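Long-range contacts in putative beta-glucosidase (Bifidobacterium adolescentis, PDB 5WAB), which hydrolyses beta-glucosidic bonds as a family 3 glycoside hydrolase, and probably also removes a terminal alpha-L-arabinopyranosyl unit from ginsenoside Rb2: residues A26-Q30 with G39-T43; R120-Y124 with L152-A156; D323-P327 with K442-V446; P344-G348 with L471-A475; Y528-T533 with R597-L602. All blocks are in the same frame, centred on the assembly; numbering follows the deposited sequence.

Contact 1: A26-Q30 with G39-T43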
# COMPACT_ATOMS: atom_id res chain seq x y z
N ALA A 26 -18.57 15.11 -13.14
CA ALA A 26 -17.66 14.71 -12.07
C ALA A 26 -17.33 13.22 -12.09
O ALA A 26 -16.47 12.79 -11.31
CB ALA A 26 -18.25 15.08 -10.71
N TRP A 27 -17.98 12.42 -12.94
CA TRP A 27 -17.76 10.98 -12.91
C TRP A 27 -17.68 10.36 -14.30
O TRP A 27 -17.73 9.12 -14.41
CB TRP A 27 -18.85 10.29 -12.10
CG TRP A 27 -18.84 10.76 -10.69
CD1 TRP A 27 -17.89 10.50 -9.75
CD2 TRP A 27 -19.82 11.59 -10.06
NE1 TRP A 27 -18.22 11.11 -8.56
CE2 TRP A 27 -19.40 11.79 -8.73
CE3 TRP A 27 -21.00 12.19 -10.49
CZ2 TRP A 27 -20.13 12.56 -7.83
CZ3 TRP A 27 -21.73 12.95 -9.59
CH2 TRP A 27 -21.29 13.13 -8.28
N HIS A 28 -17.57 11.16 -15.35
CA HIS A 28 -17.49 10.65 -16.71
C HIS A 28 -16.41 11.40 -17.48
O HIS A 28 -16.21 12.60 -17.28
CB HIS A 28 -18.82 10.79 -17.45
CG HIS A 28 -19.93 9.97 -16.86
ND1 HIS A 28 -20.61 10.35 -15.72
CD2 HIS A 28 -20.45 8.78 -17.23
CE1 HIS A 28 -21.52 9.44 -15.43
NE2 HIS A 28 -21.44 8.47 -16.33
N LEU A 29 -15.74 10.68 -18.37
CA LEU A 29 -14.87 11.31 -19.33
C LEU A 29 -15.70 12.19 -20.27
O LEU A 29 -16.93 12.12 -20.30
CB LEU A 29 -14.11 10.25 -20.12
CG LEU A 29 -13.32 9.20 -19.32
CD1 LEU A 29 -12.76 8.13 -20.25
CD2 LEU A 29 -12.21 9.84 -18.51
N GLN A 30 -15.02 13.05 -21.03
CA GLN A 30 -15.73 13.90 -21.97
C GLN A 30 -16.23 13.05 -23.12
O GLN A 30 -15.44 12.39 -23.81
CB GLN A 30 -14.83 15.02 -22.50
CG GLN A 30 -15.50 15.88 -23.57
CD GLN A 30 -16.81 16.53 -23.10
OE1 GLN A 30 -16.84 17.24 -22.08
NE2 GLN A 30 -17.89 16.29 -23.84
N GLY A 39 -18.28 8.98 -23.42
CA GLY A 39 -17.83 9.48 -22.14
C GLY A 39 -18.02 8.45 -21.05
O GLY A 39 -18.98 8.53 -20.28
N TYR A 40 -17.12 7.48 -20.99
CA TYR A 40 -17.23 6.38 -20.04
C TYR A 40 -17.15 6.88 -18.60
O TYR A 40 -16.53 7.91 -18.31
CB TYR A 40 -16.13 5.35 -20.29
CG TYR A 40 -16.21 4.62 -21.62
CD1 TYR A 40 -17.43 4.16 -22.11
CD2 TYR A 40 -15.07 4.39 -22.38
CE1 TYR A 40 -17.50 3.49 -23.31
CE2 TYR A 40 -15.13 3.72 -23.58
CZ TYR A 40 -16.35 3.27 -24.04
OH TYR A 40 -16.44 2.60 -25.24
N MET A 41 -17.74 6.11 -17.69
CA MET A 41 -17.78 6.47 -16.28
C MET A 41 -16.46 6.13 -15.60
O MET A 41 -15.85 5.08 -15.85
CB MET A 41 -18.92 5.76 -15.56
CG MET A 41 -18.98 6.05 -14.06
SD MET A 41 -20.25 5.16 -13.13
CE MET A 41 -21.75 5.89 -13.80
N ILE A 42 -16.02 7.04 -14.74
CA ILE A 42 -14.84 6.88 -13.89
C ILE A 42 -15.32 6.95 -12.45
O ILE A 42 -16.10 7.85 -12.11
CB ILE A 42 -13.79 7.97 -14.20
CG1 ILE A 42 -12.72 7.44 -15.14
CG2 ILE A 42 -13.16 8.53 -12.95
CD1 ILE A 42 -13.25 6.97 -16.46
N THR A 43 -14.89 5.99 -11.62
CA THR A 43 -15.34 5.99 -10.22
C THR A 43 -14.31 5.30 -9.33
O THR A 43 -13.44 4.55 -9.79
CB THR A 43 -16.71 5.32 -10.05
OG1 THR A 43 -17.12 5.42 -8.69
CG2 THR A 43 -16.64 3.85 -10.43

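Contact 2: R120-Y124 with L152-A156. With GOL (glycerol), chain E.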
# COMPACT_ATOMS: atom_id res chain seq x y z
N ARG A 120 -4.89 8.59 5.37
CA ARG A 120 -5.18 7.68 4.27
C ARG A 120 -4.36 6.39 4.32
O ARG A 120 -4.37 5.64 3.34
CB ARG A 120 -4.91 8.36 2.93
CG ARG A 120 -5.77 9.57 2.62
CD ARG A 120 -7.22 9.23 2.32
NE ARG A 120 -7.42 8.61 1.01
CZ ARG A 120 -7.32 9.25 -0.16
NH1 ARG A 120 -7.01 10.54 -0.19
NH2 ARG A 120 -7.55 8.60 -1.29
N CYS A 121 -3.69 6.09 5.44
CA CYS A 121 -2.87 4.88 5.52
C CYS A 121 -3.67 3.61 5.26
O CYS A 121 -3.12 2.62 4.77
CB CYS A 121 -2.16 4.80 6.87
SG CYS A 121 -0.66 5.83 7.04
N PHE A 122 -4.97 3.61 5.57
CA PHE A 122 -5.78 2.42 5.39
C PHE A 122 -5.90 2.03 3.92
O PHE A 122 -6.12 0.85 3.61
CB PHE A 122 -7.18 2.62 6.00
CG PHE A 122 -8.10 3.42 5.13
CD1 PHE A 122 -8.01 4.80 5.10
CD2 PHE A 122 -9.07 2.80 4.37
CE1 PHE A 122 -8.86 5.54 4.32
CE2 PHE A 122 -9.93 3.54 3.59
CZ PHE A 122 -9.82 4.91 3.56
N GLU A 123 -5.74 3.01 3.02
CA GLU A 123 -5.90 2.85 1.58
C GLU A 123 -4.57 2.66 0.86
O GLU A 123 -4.56 2.44 -0.36
CB GLU A 123 -6.62 4.10 1.04
CG GLU A 123 -7.25 4.04 -0.34
CD GLU A 123 -8.08 5.30 -0.60
OE1 GLU A 123 -8.37 6.01 0.38
OE2 GLU A 123 -8.43 5.59 -1.76
N TYR A 124 -3.44 2.73 1.58
CA TYR A 124 -2.11 2.54 1.01
C TYR A 124 -1.51 1.21 1.49
O TYR A 124 -2.10 0.50 2.30
CB TYR A 124 -1.20 3.72 1.37
CG TYR A 124 -1.74 5.07 0.96
CD1 TYR A 124 -2.58 5.19 -0.14
CD2 TYR A 124 -1.41 6.22 1.66
CE1 TYR A 124 -3.08 6.41 -0.51
CE2 TYR A 124 -1.91 7.45 1.29
CZ TYR A 124 -2.74 7.53 0.20
OH TYR A 124 -3.24 8.75 -0.17
N LEU A 152 -3.36 4.62 -10.94
CA LEU A 152 -2.30 4.72 -9.95
C LEU A 152 -2.35 6.09 -9.30
O LEU A 152 -2.20 7.11 -9.97
CB LEU A 152 -0.95 4.50 -10.64
CG LEU A 152 0.27 4.22 -9.75
CD1 LEU A 152 -0.00 3.01 -8.87
CD2 LEU A 152 1.50 4.00 -10.62
N LYS A 153 -2.60 6.12 -7.99
CA LYS A 153 -3.23 7.27 -7.36
C LYS A 153 -2.27 8.10 -6.52
O LYS A 153 -1.48 7.56 -5.73
CB LYS A 153 -4.41 6.81 -6.49
CG LYS A 153 -5.67 7.61 -6.74
CD LYS A 153 -6.91 6.91 -6.20
CE LYS A 153 -6.92 6.82 -4.70
NZ LYS A 153 -8.24 6.34 -4.23
N HIS A 154 -2.38 9.42 -6.69
CA HIS A 154 -1.76 10.49 -5.90
C HIS A 154 -0.26 10.57 -6.12
O HIS A 154 0.53 10.42 -5.18
CB HIS A 154 -2.10 10.33 -4.43
CG HIS A 154 -3.56 10.12 -4.18
ND1 HIS A 154 -4.04 9.39 -3.12
CD2 HIS A 154 -4.65 10.54 -4.88
CE1 HIS A 154 -5.36 9.37 -3.17
NE2 HIS A 154 -5.76 10.06 -4.22
N PHE A 155 0.12 10.89 -7.34
CA PHE A 155 1.50 11.02 -7.76
C PHE A 155 1.87 12.51 -7.69
O PHE A 155 1.37 13.31 -8.48
CB PHE A 155 1.64 10.45 -9.17
CG PHE A 155 3.04 10.46 -9.73
CD1 PHE A 155 4.03 9.66 -9.18
CD2 PHE A 155 3.34 11.21 -10.85
CE1 PHE A 155 5.30 9.65 -9.70
CE2 PHE A 155 4.61 11.20 -11.39
CZ PHE A 155 5.60 10.42 -10.82
N ALA A 156 2.73 12.88 -6.74
CA ALA A 156 3.31 11.97 -5.76
C ALA A 156 3.44 12.65 -4.40
O ALA A 156 3.12 13.83 -4.24
CB ALA A 156 4.67 11.47 -6.22
C1 GOL E . -11.55 11.11 -5.83
O1 GOL E . -12.84 10.67 -5.49
C2 GOL E . -10.56 9.98 -5.45
O2 GOL E . -10.23 9.19 -6.53
C3 GOL E . -9.32 10.70 -4.85
O3 GOL E . -8.58 9.74 -4.16

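Contact 3: D323-P327 with K442-V446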
# COMPACT_ATOMS: atom_id res chain seq x y z
N ASP A 323 1.64 -19.72 24.81
CA ASP A 323 1.11 -21.04 25.17
C ASP A 323 0.26 -21.64 24.06
O ASP A 323 -0.54 -22.55 24.33
CB ASP A 323 0.32 -20.99 26.47
CG ASP A 323 1.14 -20.47 27.63
OD1 ASP A 323 2.34 -20.82 27.72
OD2 ASP A 323 0.58 -19.71 28.45
N ASP A 324 0.40 -21.14 22.84
CA ASP A 324 -0.38 -21.59 21.69
C ASP A 324 -1.87 -21.55 22.00
O ASP A 324 -2.61 -22.51 21.74
CB ASP A 324 0.06 -22.98 21.23
CG ASP A 324 1.43 -22.97 20.57
OD1 ASP A 324 1.55 -22.39 19.47
OD2 ASP A 324 2.37 -23.56 21.14
N ILE A 325 -2.32 -20.42 22.55
CA ILE A 325 -3.74 -20.24 22.81
C ILE A 325 -4.53 -20.23 21.51
O ILE A 325 -5.70 -20.62 21.47
CB ILE A 325 -3.97 -18.95 23.63
CG1 ILE A 325 -5.45 -18.75 23.96
CG2 ILE A 325 -3.42 -17.74 22.89
CD1 ILE A 325 -5.70 -17.64 24.96
N LEU A 326 -3.90 -19.81 20.41
CA LEU A 326 -4.47 -19.98 19.09
C LEU A 326 -3.75 -21.12 18.37
O LEU A 326 -2.52 -21.22 18.43
CB LEU A 326 -4.34 -18.70 18.26
CG LEU A 326 -5.24 -17.53 18.67
CD1 LEU A 326 -4.74 -16.25 18.03
CD2 LEU A 326 -6.69 -17.78 18.31
N PRO A 327 -4.48 -22.00 17.67
CA PRO A 327 -5.94 -22.01 17.48
C PRO A 327 -6.76 -22.49 18.68
O PRO A 327 -6.25 -23.20 19.55
CB PRO A 327 -6.14 -22.99 16.31
CG PRO A 327 -4.77 -23.38 15.85
CD PRO A 327 -3.85 -23.14 16.98
N LYS A 442 -7.25 -15.05 32.25
CA LYS A 442 -6.01 -14.69 31.58
C LYS A 442 -5.92 -15.23 30.16
O LYS A 442 -5.07 -14.78 29.40
CB LYS A 442 -4.81 -15.18 32.41
CG LYS A 442 -5.08 -15.22 33.91
CD LYS A 442 -3.81 -15.07 34.73
CE LYS A 442 -3.43 -13.61 34.92
NZ LYS A 442 -4.45 -12.86 35.70
N ASN A 443 -6.79 -16.17 29.79
CA ASN A 443 -6.77 -16.77 28.46
C ASN A 443 -7.55 -15.86 27.52
O ASN A 443 -8.70 -16.11 27.16
CB ASN A 443 -7.36 -18.17 28.49
CG ASN A 443 -6.47 -19.15 29.21
OD1 ASN A 443 -5.25 -19.10 29.10
ND2 ASN A 443 -7.08 -20.05 29.98
N ILE A 444 -6.89 -14.77 27.12
CA ILE A 444 -7.49 -13.73 26.30
C ILE A 444 -6.80 -13.71 24.94
O ILE A 444 -5.57 -13.74 24.87
CB ILE A 444 -7.39 -12.35 26.97
CG1 ILE A 444 -8.04 -12.38 28.35
CG2 ILE A 444 -8.04 -11.29 26.10
CD1 ILE A 444 -8.08 -11.05 29.05
N VAL A 445 -7.59 -13.68 23.88
CA VAL A 445 -7.11 -13.36 22.54
C VAL A 445 -7.74 -12.04 22.12
O VAL A 445 -8.97 -11.92 22.10
CB VAL A 445 -7.43 -14.47 21.52
CG1 VAL A 445 -6.82 -14.13 20.18
CG2 VAL A 445 -6.92 -15.82 22.01
N VAL A 446 -6.91 -11.06 21.81
CA VAL A 446 -7.35 -9.76 21.34
C VAL A 446 -7.23 -9.73 19.82
O VAL A 446 -6.16 -10.01 19.27
CB VAL A 446 -6.55 -8.62 21.98
CG1 VAL A 446 -6.79 -7.30 21.26
CG2 VAL A 446 -6.91 -8.50 23.45

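Contact 4: P344-G348 with L471-A475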
# COMPACT_ATOMS: atom_id res chain seq x y z
N PRO A 344 -19.17 -4.92 12.83
CA PRO A 344 -17.77 -4.97 12.39
C PRO A 344 -17.32 -3.67 11.75
O PRO A 344 -18.10 -2.97 11.11
CB PRO A 344 -17.77 -6.12 11.37
CG PRO A 344 -19.16 -6.14 10.85
CD PRO A 344 -20.04 -5.78 12.01
N ARG A 345 -16.05 -3.36 11.95
CA ARG A 345 -15.36 -2.31 11.21
C ARG A 345 -14.44 -2.98 10.20
O ARG A 345 -13.45 -3.61 10.58
CB ARG A 345 -14.59 -1.37 12.14
CG ARG A 345 -13.78 -0.36 11.35
CD ARG A 345 -13.61 0.95 12.07
NE ARG A 345 -13.03 1.95 11.18
CZ ARG A 345 -11.73 2.03 10.89
NH1 ARG A 345 -10.87 1.17 11.43
NH2 ARG A 345 -11.29 2.97 10.07
N TYR A 346 -14.77 -2.83 8.92
CA TYR A 346 -14.10 -3.58 7.87
C TYR A 346 -13.66 -2.74 6.67
O TYR A 346 -13.10 -3.30 5.73
CB TYR A 346 -15.00 -4.71 7.36
CG TYR A 346 -16.28 -4.21 6.72
CD1 TYR A 346 -17.37 -3.85 7.50
CD2 TYR A 346 -16.40 -4.10 5.34
CE1 TYR A 346 -18.55 -3.40 6.92
CE2 TYR A 346 -17.57 -3.64 4.75
CZ TYR A 346 -18.64 -3.29 5.56
OH TYR A 346 -19.81 -2.84 4.99
N GLN A 347 -13.90 -1.43 6.68
CA GLN A 347 -13.43 -0.55 5.61
C GLN A 347 -13.26 0.85 6.17
O GLN A 347 -13.28 1.06 7.38
CB GLN A 347 -14.39 -0.58 4.41
CG GLN A 347 -15.84 -0.26 4.74
CD GLN A 347 -16.71 -0.11 3.49
OE1 GLN A 347 -16.25 0.39 2.46
NE2 GLN A 347 -17.96 -0.54 3.58
N GLY A 348 -13.07 1.82 5.28
CA GLY A 348 -12.87 3.20 5.69
C GLY A 348 -14.13 4.04 5.63
O GLY A 348 -14.90 4.09 6.58
N LEU A 471 -8.21 -4.05 8.46
CA LEU A 471 -9.54 -4.01 7.88
C LEU A 471 -9.63 -5.13 6.85
O LEU A 471 -8.80 -5.22 5.95
CB LEU A 471 -9.83 -2.65 7.23
CG LEU A 471 -9.86 -1.42 8.15
CD1 LEU A 471 -10.09 -0.13 7.37
CD2 LEU A 471 -10.90 -1.58 9.24
N LEU A 472 -10.65 -5.98 6.99
CA LEU A 472 -10.72 -7.24 6.27
C LEU A 472 -11.69 -7.23 5.10
O LEU A 472 -11.70 -8.19 4.32
CB LEU A 472 -11.10 -8.37 7.23
CG LEU A 472 -10.09 -8.67 8.34
CD1 LEU A 472 -10.69 -9.64 9.34
CD2 LEU A 472 -8.81 -9.24 7.76
N GLY A 473 -12.51 -6.20 4.95
CA GLY A 473 -13.51 -6.19 3.90
C GLY A 473 -14.76 -6.97 4.30
O GLY A 473 -14.96 -7.33 5.46
N GLN A 474 -15.60 -7.23 3.30
CA GLN A 474 -16.91 -7.80 3.57
C GLN A 474 -16.86 -9.24 4.05
O GLN A 474 -17.85 -9.73 4.61
CB GLN A 474 -17.80 -7.71 2.33
CG GLN A 474 -17.45 -8.70 1.23
CD GLN A 474 -18.40 -8.61 0.06
OE1 GLN A 474 -18.83 -7.53 -0.32
NE2 GLN A 474 -18.74 -9.76 -0.52
N ALA A 475 -15.75 -9.95 3.84
CA ALA A 475 -15.63 -11.35 4.19
C ALA A 475 -14.80 -11.59 5.45
O ALA A 475 -14.28 -12.69 5.65
CB ALA A 475 -15.06 -12.15 3.02

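Contact 5: Y528-T533 with R597-L602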
# COMPACT_ATOMS: atom_id res chain seq x y z
N TYR A 528 11.38 1.59 9.17
CA TYR A 528 12.44 0.69 9.62
C TYR A 528 13.80 1.09 9.07
O TYR A 528 14.82 0.71 9.66
CB TYR A 528 12.13 -0.75 9.23
CG TYR A 528 12.38 -1.05 7.77
CD1 TYR A 528 11.44 -0.71 6.80
CD2 TYR A 528 13.56 -1.66 7.36
CE1 TYR A 528 11.67 -0.97 5.47
CE2 TYR A 528 13.79 -1.93 6.02
CZ TYR A 528 12.85 -1.58 5.08
OH TYR A 528 13.07 -1.84 3.74
N ARG A 529 13.84 1.84 7.97
CA ARG A 529 15.12 2.33 7.47
C ARG A 529 15.84 3.15 8.53
O ARG A 529 17.08 3.12 8.60
CB ARG A 529 14.90 3.17 6.21
CG ARG A 529 14.61 2.35 4.98
CD ARG A 529 14.16 3.23 3.82
NE ARG A 529 14.28 2.53 2.55
CZ ARG A 529 13.41 1.63 2.10
NH1 ARG A 529 12.34 1.32 2.82
NH2 ARG A 529 13.61 1.05 0.93
N TYR A 530 15.10 3.88 9.36
CA TYR A 530 15.71 4.60 10.47
C TYR A 530 15.93 3.69 11.67
O TYR A 530 17.00 3.71 12.30
CB TYR A 530 14.84 5.79 10.87
CG TYR A 530 15.28 6.45 12.15
CD1 TYR A 530 16.34 7.34 12.17
CD2 TYR A 530 14.66 6.14 13.36
CE1 TYR A 530 16.75 7.94 13.34
CE2 TYR A 530 15.08 6.72 14.54
CZ TYR A 530 16.13 7.62 14.53
OH TYR A 530 16.54 8.20 15.70
N TYR A 531 14.91 2.89 12.03
CA TYR A 531 14.99 2.08 13.23
C TYR A 531 16.14 1.08 13.16
O TYR A 531 16.90 0.93 14.13
CB TYR A 531 13.66 1.33 13.44
CG TYR A 531 12.48 2.22 13.78
CD1 TYR A 531 12.51 3.11 14.85
CD2 TYR A 531 11.33 2.18 13.00
CE1 TYR A 531 11.42 3.92 15.14
CE2 TYR A 531 10.25 2.98 13.27
CZ TYR A 531 10.29 3.85 14.34
OH TYR A 531 9.20 4.64 14.59
N ASP A 532 16.30 0.41 12.03
CA ASP A 532 17.32 -0.62 11.91
C ASP A 532 18.72 -0.04 11.77
O ASP A 532 19.70 -0.76 11.97
CB ASP A 532 17.00 -1.53 10.72
CG ASP A 532 15.65 -2.23 10.87
OD1 ASP A 532 15.01 -2.10 11.94
OD2 ASP A 532 15.21 -2.89 9.90
N THR A 533 18.84 1.24 11.42
CA THR A 533 20.14 1.87 11.26
C THR A 533 20.69 2.43 12.56
O THR A 533 21.90 2.39 12.79
CB THR A 533 20.06 2.98 10.21
OG1 THR A 533 19.49 2.44 9.02
CG2 THR A 533 21.44 3.55 9.91
N ARG A 597 23.11 5.80 4.10
CA ARG A 597 22.21 4.74 3.68
C ARG A 597 21.70 3.97 4.89
O ARG A 597 22.43 3.80 5.87
CB ARG A 597 22.89 3.78 2.70
CG ARG A 597 23.54 4.46 1.50
CD ARG A 597 23.78 3.46 0.38
NE ARG A 597 22.52 2.90 -0.10
CZ ARG A 597 22.43 1.91 -0.97
NH1 ARG A 597 23.53 1.36 -1.46
NH2 ARG A 597 21.24 1.46 -1.34
N PRO A 598 20.46 3.50 4.85
CA PRO A 598 19.96 2.61 5.90
C PRO A 598 20.79 1.34 5.99
O PRO A 598 21.41 0.91 5.02
CB PRO A 598 18.52 2.30 5.47
CG PRO A 598 18.16 3.42 4.53
CD PRO A 598 19.42 3.80 3.84
N LYS A 599 20.78 0.72 7.17
CA LYS A 599 21.58 -0.48 7.35
C LYS A 599 21.19 -1.56 6.35
O LYS A 599 22.06 -2.22 5.78
CB LYS A 599 21.46 -1.01 8.78
CG LYS A 599 22.52 -2.06 9.10
CD LYS A 599 22.63 -2.33 10.59
CE LYS A 599 21.49 -3.23 11.07
NZ LYS A 599 21.55 -3.48 12.54
N HIS A 600 19.89 -1.74 6.12
CA HIS A 600 19.46 -2.64 5.07
C HIS A 600 18.12 -2.17 4.51
O HIS A 600 17.40 -1.39 5.14
CB HIS A 600 19.37 -4.10 5.56
CG HIS A 600 18.44 -4.30 6.72
ND1 HIS A 600 18.07 -5.55 7.16
CD2 HIS A 600 17.80 -3.41 7.51
CE1 HIS A 600 17.24 -5.42 8.18
NE2 HIS A 600 17.06 -4.13 8.42
N GLU A 601 17.80 -2.65 3.30
CA GLU A 601 16.56 -2.33 2.61
C GLU A 601 16.00 -3.58 1.96
O GLU A 601 16.76 -4.41 1.45
CB GLU A 601 16.78 -1.24 1.55
CG GLU A 601 17.18 0.12 2.11
CD GLU A 601 17.26 1.19 1.04
OE1 GLU A 601 16.43 1.15 0.10
OE2 GLU A 601 18.13 2.09 1.14
N LEU A 602 14.68 -3.73 1.99
CA LEU A 602 14.04 -4.88 1.37
C LEU A 602 14.21 -4.84 -0.15
O LEU A 602 13.86 -3.85 -0.79
CB LEU A 602 12.55 -4.92 1.73
CG LEU A 602 11.82 -6.11 1.11
CD1 LEU A 602 12.10 -7.38 1.91
CD2 LEU A 602 10.35 -5.84 1.01

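Contact 1: A26-Q30 with G39-T43
The side chain of Met-41 runs out extended (chi1 and chi2 both t) and bends only at chi3 (m). Its CG lies over one face of the His-28 ring, its SD stands obliquely 5.3 Å from the ring centroid, and the bend brings Met-41 CE within 3.6 Å of His-28 NE2. His-28 itself takes chi1 m, and its ND1 is bonded to Asp-25. Trp-27, with the same chi1, keeps its indole edge beside the Ile-42 carbonyl, with Trp-27 CB 3.7 Å from Ile-42 O. The backbones join in a single antiparallel bridge: Ile-42 N donates to Trp-27 O (2.7 Å) and Leu-29 N to Tyr-40 O (2.9 Å), making His-28 and Met-41 the non-hydrogen-bonded pair between them. Strand 41-44 is an outermost strand of the parallel sheet in the TIM-barrel-like N-terminal domain, and residues 27-29 pair with its outer edge while Met-41 and Thr-43 bond to strand 102-106. On the buried face, Leu-29 (m, t) sets its CG 3.6 Å from Ile-42 CD1, the Ile-42 chi1 lying between wells at -98°. Gly-39 lets the chains close up further, its CA 3.3 Å from Leu-29 O.

Contact 2: R120-Y124 with L152-A156
Two cationic side chains almost meet here: Arg-120 NH2 lies 3.8 Å from Lys-153 NZ. The site belongs to the barrel-like N-terminal domain of the GH3 fold, where strand 149-155 carries the neighbouring Lys-153 and His-154; as in other family members, this pair and the nearby arginine probably line the sugar-binding subsite. Glu-123 makes the close approach tolerable by bridging both cations. Its OE2 forms a salt bridge with Lys-153 NZ (2.6 Å) and accepts a bond from Arg-120 NH2 (3.2 Å), while Glu-123 OE1 takes Arg-120 NE (2.8 Å). The 3-10 turn, in which Glu-123 N bonds to Arg-120 O at 3.0 Å, holds acid and arginine side by side. The backbones themselves stay apart, with the nearest pair of CA atoms, those of Tyr-124 and Lys-153, at 9.7 Å, so long side chains alone span the gap. At His-154 the strand turns a corner with a positive phi of 71°, and a cis peptide joins Phe-155 to Ala-156 just beyond. Tyr-124 OH shares a 3.1 Å hydrogen bond with His-154 ND1, leaving the other ring nitrogen directed at a bound glycerol, probably from the crystallisation liquor, which also bonds to Asp-44. Glycerol O3 sits 2.8 Å from His-154 NE2 and 3.3 Å from Arg-120 NH2, which donates to it.

Contact 3: D323-P327 with K442-V446
Ile-325 reaches out fully extended (chi1 and chi2 both t) and lays its CD1 over the peptide that links Asn-443 to Ile-444, 3.6 Å from Asn-443 C and 3.8 Å from Ile-444 N. The same methyl meets Val-445 CG2 at 3.7 Å and Asn-443 CB at 3.9 Å, so one tip covers both the start of the strand and its first side chain turned toward this loop. Leu-326 adds a second apolar contact, with its CD1 3.7 Å from Val-445 CG1, and also packs on Tyr-548. No hydrogen bond crosses between the segments; their closest CA atoms, of Ile-325 and Asn-443, remain 7.3 Å apart, and van der Waals contact of aliphatic groups accounts for the interface. Asn-443 is the centre of an inverse gamma turn, marked by a weak Ile-444 N to Lys-442 O bond of 2.9 Å, and the chain passes from this turn straight into strand 444-449. Across the way, Asp-323 and Asp-324 both have positive phi, and a cis peptide precedes Pro-327, so the loop bends sharply around its two hydrophobic residues. Residues then alternate along the strand: Val-445 points to this loop, whereas Ile-444 faces helix 428-438. Here that helix covers one side of an inner strand, and the loop after the antiparallel edge strand 317-321 covers the end of the other, within the mixed-sheet alpha/beta sandwich of the GH3 C-terminal domain.

Contact 4: P344-G348 with L471-A475
One hydrogen bond joins the two loops: Gly-473 N donates to Tyr-346 O at 3.1 Å, with an N-H...O angle of 140°. Gly-473 has phi and psi of 82° and -167°, a conformation that a side chain would crowd against the preceding carbonyl. Around this bond the contacts are apolar or mixed. Leu-471, pointing toward the opposite loop, covers most ground: its CD1 approaches Gln-347 O at 3.4 Å, its CB lies 3.7 Å from Tyr-346 O, and its CD2 sits over one face of the Arg-345 guanidinium, 3.5 Å from Arg-345 NH1. That guanidinium is anchored by a salt bridge to Glu-415. Tyr-346 flanks the following turn, with its CB 3.2 Å from Gly-473 O and its CD2 3.8 Å from Gln-474 N. The polar ends of the two glutamines are bound outside the pair, Gln-347 to Ile-354 N and Gln-474 to Asp-305, Thr-357 and Cys-70. In the alpha/beta sandwich of the C-terminal domain, these loops follow strands 334-337 and 465-468. The first leads on toward helix 362-368; the second runs directly into helix 476-484, with Ala-475 at the N-cap position and packed against helix 301-313.

Contact 5: Y528-T533 with R597-L602
Four hydrogen bonds pair the short helix 528-531 and its exit with the chain entering strand 601-610. Leu-602 N donates to Tyr-528 OH (3.0 Å), a hydroxyl also bonded to Asp-128. Lys-599 N donates to Thr-533 OG1 (2.8 Å), and this OG1 in turn gives its own proton to Arg-529 O (2.5 Å), so one hydroxyl relays between strand entry and helix. Arg-529 NH2 forms a salt bridge with Glu-601 OE1 (2.9 Å), while its NH1 pairs with Asp-128; alongside, Arg-529 CB packs on Pro-598 CG at 3.7 Å. His-600 NE2 donates to Asp-532 OD2 (2.7 Å), whose partner oxygen OD1 is held by Arg-653. The contact thus fastens the GH3 C-terminal domain to the fibronectin type III-like domain with buried polar groups matched on both sides. Because His-600 ND1 also bonds to Glu-647, the imidazole lies between two carboxylates, consistent with a doubly protonated, positively charged ring.

The five contacts follow the domain order of a GH3 enzyme. Contacts 1 and 2 share the parallel sheet of the N-terminal domain, at strands 41-44 and 149-155, with centres about 21 Å apart. Contacts 3 and 4 both lie in the C-terminal alpha/beta sandwich, centres about 23 Å apart, and their segments alternate along the chain; the others are closed in series. Contact 5 ties that domain to the fibronectin-like one, its centre about 43 Å from that of contact 1. Only contacts 2 and 4 touch, where Phe-122 CE2 lies 3.6 Å from Gly-348 CA and Phe-122 CB 4.2 Å from Leu-471 CD1, so the glycerol-binding pocket sits close to where the first two domains meet.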